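Local coordinates for protein proteasome accessory factor B/C (PafBC) (Paenarthrobacter aurescens, PDB 6SJ9) that probably acts as a transcriptional regulator of the bacterial DNA damage response, combining winged helix-turn-helix DNA-binding modules with WYL domains, at residues Leu365-Val370 with Ile404-Asp409; Asn231-Leu236 with Tyr412-Leu417; Glu181-Gly186 with His225-Phe230; Ala104-Glu109 with Ile389-Pro394; Pro95-Val100 with Leu458-Ile463. All coordinates share one frame; numbering follows the deposited sequence.

Interaction 1 (Leu365-Val370 with Ile404-Asp409)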
# COMPACT_ATOMS: atom_id res chain seq x y z
N LEU A 365 18.26 -10.19 6.61
CA LEU A 365 18.29 -10.29 5.17
C LEU A 365 19.61 -9.66 4.74
O LEU A 365 19.78 -8.45 4.90
CB LEU A 365 17.08 -9.58 4.55
CG LEU A 365 16.88 -9.87 3.04
CD1 LEU A 365 15.47 -9.49 2.60
CD2 LEU A 365 17.89 -9.15 2.19
N HIS A 366 20.55 -10.49 4.25
CA HIS A 366 21.82 -9.97 3.71
C HIS A 366 21.66 -9.70 2.22
O HIS A 366 21.46 -10.62 1.41
CB HIS A 366 22.97 -10.93 3.99
CG HIS A 366 23.38 -10.93 5.43
ND1 HIS A 366 24.29 -10.03 5.93
CD2 HIS A 366 22.94 -11.66 6.48
CE1 HIS A 366 24.42 -10.22 7.23
NE2 HIS A 366 23.62 -11.21 7.59
N ILE A 367 21.72 -8.44 1.85
CA ILE A 367 21.18 -8.04 0.56
C ILE A 367 21.92 -8.74 -0.59
O ILE A 367 21.28 -9.34 -1.47
CB ILE A 367 21.18 -6.52 0.41
CG1 ILE A 367 20.05 -5.96 1.26
CG2 ILE A 367 20.90 -6.13 -1.06
CD1 ILE A 367 20.13 -4.49 1.47
N GLN A 368 23.26 -8.68 -0.59
CA GLN A 368 23.98 -9.21 -1.77
C GLN A 368 23.71 -10.70 -1.94
O GLN A 368 23.42 -11.18 -3.04
CB GLN A 368 25.49 -9.02 -1.68
CG GLN A 368 26.20 -9.43 -3.04
CD GLN A 368 25.68 -8.55 -4.22
OE1 GLN A 368 25.82 -7.33 -4.18
NE2 GLN A 368 25.09 -9.17 -5.23
N GLU A 369 23.77 -11.43 -0.84
CA GLU A 369 23.58 -12.87 -0.86
C GLU A 369 22.15 -13.23 -1.24
O GLU A 369 21.92 -14.23 -1.92
CB GLU A 369 23.98 -13.41 0.50
CG GLU A 369 23.61 -14.81 0.79
CD GLU A 369 24.03 -15.15 2.21
OE1 GLU A 369 23.25 -15.81 2.95
OE2 GLU A 369 25.17 -14.74 2.57
N VAL A 370 21.18 -12.45 -0.80
CA VAL A 370 19.83 -12.82 -1.15
C VAL A 370 19.51 -12.42 -2.59
O VAL A 370 18.81 -13.14 -3.30
CB VAL A 370 18.85 -12.21 -0.13
CG1 VAL A 370 17.41 -12.31 -0.62
CG2 VAL A 370 18.96 -13.01 1.21
N ILE A 404 12.00 -1.79 12.04
CA ILE A 404 12.89 -2.08 10.91
C ILE A 404 14.25 -1.42 11.15
O ILE A 404 14.31 -0.24 11.53
CB ILE A 404 12.27 -1.57 9.60
CG1 ILE A 404 10.93 -2.28 9.41
CG2 ILE A 404 13.20 -1.91 8.43
CD1 ILE A 404 10.00 -1.64 8.46
N GLN A 405 15.32 -2.21 10.96
CA GLN A 405 16.71 -1.75 10.90
C GLN A 405 17.28 -2.06 9.51
O GLN A 405 17.18 -3.20 9.02
CB GLN A 405 17.65 -2.43 11.91
CG GLN A 405 17.44 -2.10 13.36
CD GLN A 405 16.11 -2.64 13.88
OE1 GLN A 405 15.42 -1.95 14.60
NE2 GLN A 405 15.75 -3.87 13.51
N TRP A 406 17.95 -1.10 8.92
CA TRP A 406 18.57 -1.28 7.60
C TRP A 406 19.99 -0.73 7.68
O TRP A 406 20.19 0.48 7.60
CB TRP A 406 17.78 -0.57 6.54
CG TRP A 406 18.22 -0.82 5.15
CD1 TRP A 406 19.51 -0.98 4.68
CD2 TRP A 406 17.37 -0.93 4.00
NE1 TRP A 406 19.50 -1.18 3.32
CE2 TRP A 406 18.21 -1.13 2.87
CE3 TRP A 406 15.98 -0.88 3.82
CZ2 TRP A 406 17.71 -1.29 1.59
CZ3 TRP A 406 15.48 -1.03 2.51
CH2 TRP A 406 16.34 -1.26 1.43
N GLU A 407 20.96 -1.63 7.86
CA GLU A 407 22.39 -1.29 7.82
C GLU A 407 22.96 -1.61 6.44
O GLU A 407 22.25 -2.04 5.53
CB GLU A 407 23.13 -2.09 8.88
CG GLU A 407 22.64 -1.91 10.26
CD GLU A 407 23.36 -2.82 11.26
OE1 GLU A 407 24.49 -3.31 11.00
OE2 GLU A 407 22.81 -3.00 12.33
N ASN A 408 24.27 -1.37 6.27
CA ASN A 408 24.93 -1.63 4.98
C ASN A 408 24.73 -3.08 4.57
O ASN A 408 25.22 -3.98 5.24
CB ASN A 408 26.44 -1.32 5.04
CG ASN A 408 27.08 -1.31 3.62
OD1 ASN A 408 26.42 -0.91 2.67
ND2 ASN A 408 28.33 -1.73 3.50
N ASP A 409 24.03 -3.31 3.48
CA ASP A 409 23.87 -4.69 3.00
C ASP A 409 23.07 -5.59 3.98
O ASP A 409 23.15 -6.83 3.91
CB ASP A 409 25.23 -5.37 2.68
CG ASP A 409 25.08 -6.69 1.84
OD1 ASP A 409 24.52 -6.61 0.72
OD2 ASP A 409 25.48 -7.80 2.27

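Interaction 2 (Asn231-Leu236 with Tyr412-Leu417)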
# COMPACT_ATOMS: atom_id res chain seq x y z
N ASN A 231 25.54 -1.53 17.12
CA ASN A 231 24.24 -2.20 17.12
C ASN A 231 23.14 -1.21 16.73
O ASN A 231 22.81 -0.30 17.50
CB ASN A 231 23.95 -2.83 18.48
CG ASN A 231 22.72 -3.72 18.45
OD1 ASN A 231 22.10 -3.94 17.40
ND2 ASN A 231 22.37 -4.28 19.61
N ALA A 232 22.59 -1.38 15.52
CA ALA A 232 21.55 -0.46 15.06
C ALA A 232 20.26 -0.62 15.86
O ALA A 232 19.60 0.38 16.19
CB ALA A 232 21.25 -0.67 13.57
N ARG A 233 19.89 -1.86 16.21
CA ARG A 233 18.63 -2.10 16.91
C ARG A 233 18.66 -1.52 18.32
O ARG A 233 17.66 -0.95 18.78
CB ARG A 233 18.33 -3.60 16.92
CG ARG A 233 17.12 -4.00 17.76
CD ARG A 233 16.99 -5.52 17.81
NE ARG A 233 15.88 -5.97 18.64
CZ ARG A 233 15.42 -7.22 18.65
NH1 ARG A 233 15.98 -8.13 17.87
NH2 ARG A 233 14.41 -7.54 19.44
N ALA A 234 19.78 -1.67 19.02
CA ALA A 234 19.89 -1.12 20.37
C ALA A 234 19.92 0.40 20.34
O ALA A 234 19.39 1.06 21.25
CB ALA A 234 21.14 -1.66 21.07
N GLU A 235 20.54 0.99 19.31
CA GLU A 235 20.60 2.44 19.20
C GLU A 235 19.22 3.05 18.99
O GLU A 235 18.86 4.06 19.61
CB GLU A 235 21.54 2.82 18.06
CG GLU A 235 21.85 4.28 18.02
CD GLU A 235 22.57 4.70 19.28
OE1 GLU A 235 23.48 3.95 19.72
OE2 GLU A 235 22.22 5.76 19.83
N LEU A 236 18.41 2.42 18.13
CA LEU A 236 17.08 2.93 17.79
C LEU A 236 16.06 2.62 18.90
O LEU A 236 15.20 3.45 19.20
CB LEU A 236 16.63 2.31 16.46
CG LEU A 236 17.30 2.62 15.11
CD1 LEU A 236 17.36 1.36 14.22
CD2 LEU A 236 16.55 3.72 14.37
N TYR A 412 16.74 -6.06 8.63
CA TYR A 412 16.08 -7.01 9.52
C TYR A 412 14.96 -6.31 10.26
O TYR A 412 15.04 -5.12 10.59
CB TYR A 412 17.07 -7.72 10.48
CG TYR A 412 17.97 -6.83 11.31
CD1 TYR A 412 19.02 -6.11 10.74
CD2 TYR A 412 17.78 -6.75 12.69
CE1 TYR A 412 19.83 -5.30 11.51
CE2 TYR A 412 18.61 -5.95 13.48
CZ TYR A 412 19.62 -5.23 12.89
OH TYR A 412 20.43 -4.42 13.69
N ILE A 413 13.87 -7.06 10.42
CA ILE A 413 12.66 -6.64 11.12
C ILE A 413 12.75 -7.29 12.49
O ILE A 413 12.70 -8.51 12.60
CB ILE A 413 11.41 -7.07 10.34
CG1 ILE A 413 11.41 -6.35 9.00
CG2 ILE A 413 10.17 -6.75 11.11
CD1 ILE A 413 10.24 -6.64 8.07
N SER A 414 13.04 -6.49 13.51
CA SER A 414 13.34 -7.01 14.84
C SER A 414 12.15 -7.71 15.49
O SER A 414 11.00 -7.25 15.41
CB SER A 414 13.89 -5.90 15.73
OG SER A 414 12.97 -4.84 15.86
N GLU A 415 12.41 -8.89 16.06
CA GLU A 415 11.41 -9.67 16.79
C GLU A 415 11.49 -9.31 18.28
O GLU A 415 12.47 -9.65 18.96
CB GLU A 415 11.61 -11.17 16.58
CG GLU A 415 10.80 -12.06 17.53
CD GLU A 415 9.32 -12.19 17.19
OE1 GLU A 415 8.94 -13.23 16.62
OE2 GLU A 415 8.53 -11.27 17.52
N HIS A 416 10.48 -8.60 18.77
CA HIS A 416 10.22 -8.42 20.19
C HIS A 416 9.62 -9.71 20.74
O HIS A 416 8.43 -9.98 20.57
CB HIS A 416 9.32 -7.20 20.38
CG HIS A 416 8.17 -7.18 19.43
ND1 HIS A 416 7.03 -7.94 19.61
CD2 HIS A 416 7.99 -6.52 18.26
CE1 HIS A 416 6.20 -7.73 18.61
NE2 HIS A 416 6.76 -6.87 17.77
N LEU A 417 10.46 -10.52 21.40
CA LEU A 417 10.09 -11.87 21.84
C LEU A 417 8.86 -11.86 22.75
O LEU A 417 8.74 -11.04 23.67
CB LEU A 417 11.29 -12.50 22.55
CG LEU A 417 11.45 -14.00 22.82
CD1 LEU A 417 12.93 -14.36 23.01
CD2 LEU A 417 10.64 -14.48 24.00

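Interaction 3 (Glu181-Gly186 with His225-Phe230)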
# COMPACT_ATOMS: atom_id res chain seq x y z
N GLU A 181 28.69 10.26 9.07
CA GLU A 181 29.04 8.96 8.54
C GLU A 181 27.88 8.01 8.82
O GLU A 181 27.64 7.66 10.00
CB GLU A 181 30.34 8.48 9.19
CG GLU A 181 31.52 9.44 8.89
CD GLU A 181 32.79 9.16 9.70
OE1 GLU A 181 32.81 8.16 10.46
OE2 GLU A 181 33.75 9.93 9.58
N PRO A 182 27.14 7.56 7.80
CA PRO A 182 25.86 6.84 8.07
C PRO A 182 26.09 5.40 8.49
O PRO A 182 26.84 4.67 7.85
CB PRO A 182 25.13 6.90 6.73
CG PRO A 182 26.33 7.01 5.67
CD PRO A 182 27.32 7.90 6.37
N TRP A 183 25.51 5.03 9.64
CA TRP A 183 25.58 3.65 10.14
C TRP A 183 24.34 2.84 9.85
O TRP A 183 24.42 1.62 9.67
CB TRP A 183 25.80 3.62 11.64
CG TRP A 183 27.06 4.26 12.11
CD1 TRP A 183 28.06 4.77 11.35
CD2 TRP A 183 27.44 4.46 13.48
NE1 TRP A 183 29.07 5.27 12.18
CE2 TRP A 183 28.68 5.10 13.49
CE3 TRP A 183 26.83 4.16 14.70
CZ2 TRP A 183 29.35 5.44 14.68
CZ3 TRP A 183 27.49 4.51 15.88
CH2 TRP A 183 28.74 5.13 15.85
N GLY A 184 23.19 3.49 9.82
CA GLY A 184 21.98 2.74 9.58
C GLY A 184 20.77 3.62 9.42
O GLY A 184 20.77 4.80 9.81
N LEU A 185 19.77 3.05 8.78
CA LEU A 185 18.44 3.58 8.71
C LEU A 185 17.51 2.72 9.57
O LEU A 185 17.71 1.50 9.70
CB LEU A 185 17.94 3.59 7.28
CG LEU A 185 18.62 4.58 6.33
CD1 LEU A 185 18.36 4.12 4.94
CD2 LEU A 185 18.01 5.97 6.54
N GLY A 186 16.48 3.33 10.11
CA GLY A 186 15.63 2.61 11.03
C GLY A 186 14.24 3.20 11.11
O GLY A 186 14.03 4.39 10.84
N HIS A 225 34.89 4.12 7.63
CA HIS A 225 34.55 2.77 8.08
C HIS A 225 33.56 2.90 9.24
O HIS A 225 33.89 3.60 10.19
CB HIS A 225 35.83 2.04 8.61
CG HIS A 225 36.88 1.78 7.57
ND1 HIS A 225 36.64 1.03 6.44
CD2 HIS A 225 38.19 2.13 7.53
CE1 HIS A 225 37.75 0.96 5.72
NE2 HIS A 225 38.71 1.61 6.36
N PRO A 226 32.41 2.24 9.24
CA PRO A 226 31.60 2.21 10.46
C PRO A 226 32.26 1.35 11.53
O PRO A 226 33.04 0.44 11.21
CB PRO A 226 30.27 1.60 9.98
CG PRO A 226 30.65 0.74 8.83
CD PRO A 226 31.79 1.46 8.15
N PRO A 227 32.00 1.63 12.81
CA PRO A 227 32.66 0.87 13.90
C PRO A 227 32.17 -0.58 13.90
O PRO A 227 31.03 -0.85 13.55
CB PRO A 227 32.22 1.60 15.18
CG PRO A 227 30.95 2.20 14.84
CD PRO A 227 30.99 2.56 13.33
N LYS A 228 33.06 -1.52 14.22
CA LYS A 228 32.65 -2.92 14.18
C LYS A 228 31.59 -3.21 15.23
O LYS A 228 30.64 -3.94 14.97
CB LYS A 228 33.85 -3.86 14.37
CG LYS A 228 34.00 -4.93 13.25
CD LYS A 228 32.67 -5.68 12.96
CE LYS A 228 32.80 -6.76 11.85
NZ LYS A 228 31.49 -7.47 11.52
N ASP A 229 31.73 -2.63 16.42
CA ASP A 229 30.77 -2.83 17.51
C ASP A 229 29.67 -1.75 17.45
O ASP A 229 29.58 -0.86 18.30
CB ASP A 229 31.50 -2.83 18.84
CG ASP A 229 32.28 -1.55 19.07
OD1 ASP A 229 32.77 -0.97 18.07
OD2 ASP A 229 32.42 -1.13 20.24
N PHE A 230 28.85 -1.83 16.41
CA PHE A 230 27.71 -0.93 16.23
C PHE A 230 26.42 -1.73 16.15
O PHE A 230 26.24 -2.53 15.22
CB PHE A 230 27.84 -0.08 14.96
CG PHE A 230 26.50 0.32 14.38
CD1 PHE A 230 25.62 1.14 15.08
CD2 PHE A 230 26.14 -0.12 13.10
CE1 PHE A 230 24.40 1.49 14.55
CE2 PHE A 230 24.93 0.24 12.54
CZ PHE A 230 24.04 1.05 13.26
O HOH W 1 31.69 5.85 11.35

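Interaction 4 (Ala104-Glu109 with Ile389-Pro394)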
# COMPACT_ATOMS: atom_id res chain seq x y z
N ALA A 104 -0.48 -6.56 1.61
CA ALA A 104 -1.90 -6.66 1.35
C ALA A 104 -2.58 -5.29 1.38
O ALA A 104 -3.45 -5.00 0.57
CB ALA A 104 -2.54 -7.59 2.39
N ALA A 105 -2.20 -4.45 2.33
CA ALA A 105 -2.82 -3.13 2.42
C ALA A 105 -2.48 -2.30 1.21
O ALA A 105 -3.31 -1.50 0.75
CB ALA A 105 -2.35 -2.42 3.72
N GLN A 106 -1.28 -2.51 0.65
CA GLN A 106 -0.95 -1.80 -0.57
C GLN A 106 -1.81 -2.27 -1.72
O GLN A 106 -2.19 -1.47 -2.60
CB GLN A 106 0.52 -1.99 -0.92
CG GLN A 106 1.49 -1.29 0.03
CD GLN A 106 2.96 -1.38 -0.47
OE1 GLN A 106 3.30 -0.87 -1.57
NE2 GLN A 106 3.83 -1.99 0.34
N LEU A 107 -2.09 -3.58 -1.78
CA LEU A 107 -2.95 -4.02 -2.90
C LEU A 107 -4.35 -3.44 -2.76
O LEU A 107 -4.96 -3.06 -3.76
CB LEU A 107 -3.01 -5.54 -2.97
CG LEU A 107 -1.66 -6.24 -3.20
CD1 LEU A 107 -1.95 -7.67 -3.57
CD2 LEU A 107 -0.73 -5.58 -4.32
N TRP A 108 -4.89 -3.43 -1.53
CA TRP A 108 -6.25 -2.94 -1.32
C TRP A 108 -6.35 -1.50 -1.80
O TRP A 108 -7.32 -1.11 -2.48
CB TRP A 108 -6.61 -3.02 0.18
CG TRP A 108 -7.76 -2.07 0.45
CD1 TRP A 108 -7.69 -0.87 1.07
CD2 TRP A 108 -9.13 -2.26 0.07
NE1 TRP A 108 -8.94 -0.29 1.10
CE2 TRP A 108 -9.84 -1.12 0.50
CE3 TRP A 108 -9.82 -3.26 -0.62
CZ2 TRP A 108 -11.21 -0.95 0.28
CZ3 TRP A 108 -11.20 -3.11 -0.83
CH2 TRP A 108 -11.88 -1.95 -0.38
N GLU A 109 -5.36 -0.69 -1.43
CA GLU A 109 -5.37 0.72 -1.78
C GLU A 109 -5.45 0.89 -3.29
O GLU A 109 -6.26 1.69 -3.77
CB GLU A 109 -4.12 1.39 -1.19
CG GLU A 109 -3.85 2.77 -1.74
CD GLU A 109 -2.87 3.55 -0.87
OE1 GLU A 109 -3.10 3.73 0.35
OE2 GLU A 109 -1.82 3.94 -1.40
N ILE A 389 8.62 -2.25 2.38
CA ILE A 389 8.71 -1.75 3.75
C ILE A 389 9.04 -0.28 3.84
O ILE A 389 9.18 0.23 4.96
CB ILE A 389 9.74 -2.54 4.58
CG1 ILE A 389 11.14 -2.33 3.99
CG2 ILE A 389 9.44 -3.97 4.74
CD1 ILE A 389 12.21 -2.95 4.87
N CYS A 390 9.25 0.42 2.73
CA CYS A 390 9.57 1.85 2.73
C CYS A 390 8.50 2.66 2.03
O CYS A 390 8.78 3.74 1.50
CB CYS A 390 10.95 2.12 2.07
SG CYS A 390 12.31 1.12 2.77
N SER A 391 7.29 2.14 1.98
CA SER A 391 6.21 2.77 1.26
C SER A 391 5.20 3.35 2.20
O SER A 391 4.14 3.77 1.74
CB SER A 391 5.51 1.80 0.32
OG SER A 391 6.37 1.52 -0.74
N GLY A 392 5.51 3.36 3.49
CA GLY A 392 4.59 3.93 4.44
C GLY A 392 3.57 2.88 4.80
O GLY A 392 3.63 1.72 4.36
N LEU A 393 2.66 3.29 5.68
CA LEU A 393 1.61 2.44 6.20
C LEU A 393 0.29 2.91 5.60
O LEU A 393 -0.06 4.09 5.76
CB LEU A 393 1.56 2.50 7.74
CG LEU A 393 2.94 2.19 8.36
CD1 LEU A 393 2.88 2.14 9.86
CD2 LEU A 393 3.56 0.89 7.83
N PRO A 394 -0.43 2.09 4.84
CA PRO A 394 -1.73 2.53 4.35
C PRO A 394 -2.69 2.79 5.51
O PRO A 394 -2.45 2.44 6.67
CB PRO A 394 -2.20 1.38 3.43
CG PRO A 394 -0.94 0.70 3.00
CD PRO A 394 0.02 0.82 4.21

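Interaction 5 (Pro95-Val100 with Leu458-Ile463)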
# COMPACT_ATOMS: atom_id res chain seq x y z
N PRO A 95 5.85 -10.52 13.53
CA PRO A 95 6.44 -9.64 12.52
C PRO A 95 6.26 -10.14 11.09
O PRO A 95 5.90 -9.34 10.22
CB PRO A 95 7.91 -9.57 12.94
CG PRO A 95 7.87 -9.80 14.51
CD PRO A 95 6.77 -10.83 14.66
N ALA A 96 6.42 -11.44 10.85
CA ALA A 96 6.17 -11.96 9.52
C ALA A 96 4.74 -11.64 9.08
O ALA A 96 4.53 -11.02 8.03
CB ALA A 96 6.45 -13.46 9.46
N GLU A 97 3.75 -12.01 9.90
CA GLU A 97 2.35 -11.72 9.57
C GLU A 97 2.11 -10.24 9.30
O GLU A 97 1.32 -9.89 8.42
CB GLU A 97 1.43 -12.16 10.71
CG GLU A 97 1.40 -13.63 10.87
CD GLU A 97 0.63 -14.06 12.14
OE1 GLU A 97 0.50 -13.25 13.07
OE2 GLU A 97 0.20 -15.23 12.18
N SER A 98 2.69 -9.37 10.12
CA SER A 98 2.52 -7.94 9.95
C SER A 98 3.12 -7.45 8.65
O SER A 98 2.58 -6.52 8.04
CB SER A 98 3.18 -7.21 11.12
OG SER A 98 2.68 -7.70 12.36
N THR A 99 4.24 -8.05 8.22
CA THR A 99 4.85 -7.60 6.97
C THR A 99 4.02 -8.04 5.77
O THR A 99 3.77 -7.24 4.87
CB THR A 99 6.28 -8.15 6.84
OG1 THR A 99 7.01 -7.85 8.03
CG2 THR A 99 6.99 -7.55 5.63
N VAL A 100 3.51 -9.27 5.77
CA VAL A 100 2.60 -9.71 4.72
C VAL A 100 1.39 -8.80 4.66
O VAL A 100 0.99 -8.32 3.59
CB VAL A 100 2.14 -11.15 4.98
CG1 VAL A 100 0.99 -11.51 3.95
CG2 VAL A 100 3.29 -12.08 4.91
N LEU A 458 1.29 -15.91 5.39
CA LEU A 458 0.14 -15.47 4.62
C LEU A 458 -1.11 -16.20 5.10
O LEU A 458 -2.15 -15.58 5.33
CB LEU A 458 0.37 -15.71 3.13
CG LEU A 458 -0.91 -15.44 2.33
CD1 LEU A 458 -1.27 -13.90 2.40
CD2 LEU A 458 -0.73 -15.89 0.86
N GLU A 459 -1.02 -17.51 5.25
CA GLU A 459 -2.17 -18.29 5.68
C GLU A 459 -2.64 -17.87 7.07
O GLU A 459 -3.84 -17.71 7.33
CB GLU A 459 -1.85 -19.79 5.66
CG GLU A 459 -3.02 -20.62 6.20
CD GLU A 459 -2.63 -22.04 6.67
OE1 GLU A 459 -1.56 -22.20 7.31
OE2 GLU A 459 -3.42 -22.97 6.42
N SER A 460 -1.70 -17.72 8.00
CA SER A 460 -2.11 -17.46 9.37
C SER A 460 -2.71 -16.06 9.51
O SER A 460 -3.68 -15.89 10.26
CB SER A 460 -0.95 -17.66 10.37
OG SER A 460 0.02 -16.63 10.30
N VAL A 461 -2.15 -15.06 8.84
CA VAL A 461 -2.71 -13.72 8.97
C VAL A 461 -4.07 -13.66 8.25
O VAL A 461 -4.97 -12.93 8.71
CB VAL A 461 -1.74 -12.62 8.50
CG1 VAL A 461 -1.65 -12.54 6.99
CG2 VAL A 461 -2.15 -11.28 9.05
N THR A 462 -4.28 -14.49 7.22
CA THR A 462 -5.60 -14.55 6.56
C THR A 462 -6.67 -15.09 7.52
O THR A 462 -7.75 -14.51 7.63
CB THR A 462 -5.50 -15.43 5.31
OG1 THR A 462 -4.58 -14.79 4.42
CG2 THR A 462 -6.91 -15.63 4.62
N ILE A 463 -6.36 -16.15 8.25
CA ILE A 463 -7.29 -16.71 9.22
C ILE A 463 -7.57 -15.69 10.32
O ILE A 463 -8.73 -15.46 10.70
CB ILE A 463 -6.71 -18.03 9.77
CG1 ILE A 463 -6.56 -19.02 8.62
CG2 ILE A 463 -7.58 -18.68 10.85
CD1 ILE A 463 -5.87 -20.35 8.99

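Interaction 1 (Leu365-Val370 with Ile404-Asp409)
Asp-409 meets the start of helix 367-374 with both its backbone and its carboxylate, and these polar contacts carry most of the interface. Its backbone O accepts from Ile-367 N at 3.0 Å; the bond is nearly straight at 165°, although the N-H comes from above the carbonyl plane. The same O takes a CA-H...O contact from His-366 CA at 3.4 Å. One residue further along, Gln-368 N donates to Asp-409 OD1 at 2.8 Å, on the syn side and close to the carboxylate plane. CG of Asp-409 lies anti to its backbone N (chi1 -165°), which turns the carboxylate to the helix start. A carboxylate on Gln-368 N, beside a backbone carbonyl on Ile-367 N, would probably suit the positive end of the helix dipole. The amide of Gln-368 turns elsewhere, its NE2 bonding to Asp-372 OD1.

The apolar part is smaller. Ile-367 sends CD1 to the indole of Trp-406, 4.0 Å from CZ2, the two side chains crossing at about a right angle. Phe-150 of helix 147-159 meets Trp-406 edge-to-face. The turn between strands 404-407 and 410-413 thus holds the start of helix 367-374, while strand 365-366 pairs with 410-413: hairpin, short strand and helices together fit a winged helix-turn-helix.

Interaction 2 (Asn231-Leu236 with Tyr412-Leu417)
Arg-233 meets Ser-414 and Glu-415 because CG stands anti to its backbone N (chi1 173°) and the chain runs extended from CG to NE; Tyr-412, with CG between its backbone N and carbonyl carbon (chi1 54°), sends its ring toward the same helix. The contact joins the capped start of helix 232-237 to strand 410-413 of the winged-helix hairpin and the chain that follows it. Asn-231 is the N-cap, its OD1 taking a weak bond from Arg-233 N at 3.3 Å.

The phenol reaches the first helical turn, with OH 3.8 Å from Ala-232 CB and 3.9 Å from Arg-233 CB. These are packing contacts; the hydroxyl has its hydrogen bond with Glu-407 OE2, on the neighbouring strand. Ser-414 puts CB, not its hydroxyl, over one face of the guanidinium, 3.5 Å from NE and offset toward the rim. Ser-414 OG has a weak bond with Asp-403 O instead. An alanine in place of Arg-233 would probably leave Glu-415 O without this donor and Ser-414 CB without its flat cover, so the chain after the strand would be held less firmly to the helix. Arg-233 NH2 donates to Glu-415 O at 2.9 Å with an angle of 144°, the donor standing above the carbonyl plane.

Interaction 3 (Glu181-Gly186 with His225-Phe230)
One water ties Glu-181 and Trp-183 to His-225: it accepts from Trp-183 NE1 at 2.8 Å, in the plane of the indole, donates to Glu-181 OE1 at 2.7 Å, and reaches His-225 O only weakly. Glu-181 OE2 is taken by a salt bridge to Arg-199.

The rest is carbon against aromatic. Pro-227 lays CD over one face of the indole, 3.4 Å from Trp-183 CE2, a CH-pi contact over the five-membered ring, CD 3.8 Å from its centroid. Phe-230 comes obliquely, its ring plane 58° from that of the indole, with CD1 only 3.3 Å from Trp-183 CE3. In turn Trp-183 CB sits over the face of the Phe-230 ring, 3.7 Å from its centroid. Replacing Trp-183 by an alanine would probably leave Pro-227 without its aromatic face and the water without its indole donor, opening a gap beside Phe-230.

Trp-183 and Gly-184 both face Val-195 in a classic beta bulge of the WYL-domain sheet; a beta carbon on Gly-184 would come close to Phe-230 CZ. With two prolines and a phenylalanine gathered at one tryptophan, and water the sole polar bridge, the loop is held mainly by dispersion and CH-pi contacts.

Interaction 4 (Ala104-Glu109 with Ile389-Pro394)
Ala-105 and Pro-394 form the tight part of this contact. The methyl of Ala-105 meets the proline ring with CB 3.5 Å from Pro-394 CG, closer than usual for two carbons, and 3.8 Å from Pro-394 CB. The ring is also pressed against the helix backbone, its CG 3.8 Å from Ala-105 C. With so small a residue at this place, the proline can come right up to helix 95-118, and Leu-433 of helix 427-441 touches the same alanine.

The proline belongs to the loop that leaves helix 378-389, probably the second (recognition) helix of the helix-turn-helix in the PafC domain, after helix 367-374, and this loop lies against the long helix 95-118 near the centre of the chain.

Away from the proline the fit is looser. Gln-106 stretches out beyond CG, and its OE1 comes no nearer than 3.9 Å to Ser-391 CB. Both side chains spend their polar ends on the close of helix 378-389: Gln-106 NE2 donates to Ile-387 O, and Ser-391 OG bonds with the carbonyls of Ile-387 and Lys-386. On the partly exposed side Glu-109, its chain extended and crossing the proline at about a right angle, leaves OE1 4.0 Å from Pro-394 CB, while OE2 forms a salt bridge with Arg-142.

Interaction 5 (Pro95-Val100 with Leu458-Ile463)
Glu-97 brings to Ser-460 the one flat group that works across this contact, its carboxylate. At one end OE2 meets Ser-460 OG at a modelled 2.4 Å, so short that the exact geometry is doubtful, though the hydroxyl is taken as the donor. The other oxygen, OE1, is held by a salt bridge from Lys-464 and a hydrogen bond from Thr-94 N.

Below the polar end the packing is aliphatic. The stem of Glu-97 slides past Val-461 in the opposite direction, CB to CB 3.9 Å. Val-100 holds CG1 anti to its backbone N (chi1 172°), which sets this methyl 3.6 Å from Leu-458 CD1 and 4.2 Å from Val-461 CG1. Leu-437 of helix 427-441 touches all three of these apolar residues.

Segments 95-100 and 458-463 cross at -78° with their axes 8.9 Å apart, a steep helix-helix packing that sets the helix 457-469 of the PafC domain range across the start of helix 95-118.

How the interactions relate
Interactions 1, 2 and 3 cluster, their centres 13 to 14 Å apart, and reach one antiparallel sheet in which WYL strand 175-188 pairs with hairpin strand 404-407, so a strand of the first WYL domain and the PafC hairpin share one continuous sheet. Interactions 4 and 5, 14 Å apart, use successive parts of helix 95-118. Interaction 2 touches interaction 5 where Ile-413 packs on Pro-95 and Thr-99; Ile-404 and Trp-406 of interaction 1 lie on Ile-389 and Cys-390 of interaction 4. Along the chain interaction 3 closes first, and the segments of interaction 5 bracket all the others. Distant parts of the sequence thus converge around the PafC module.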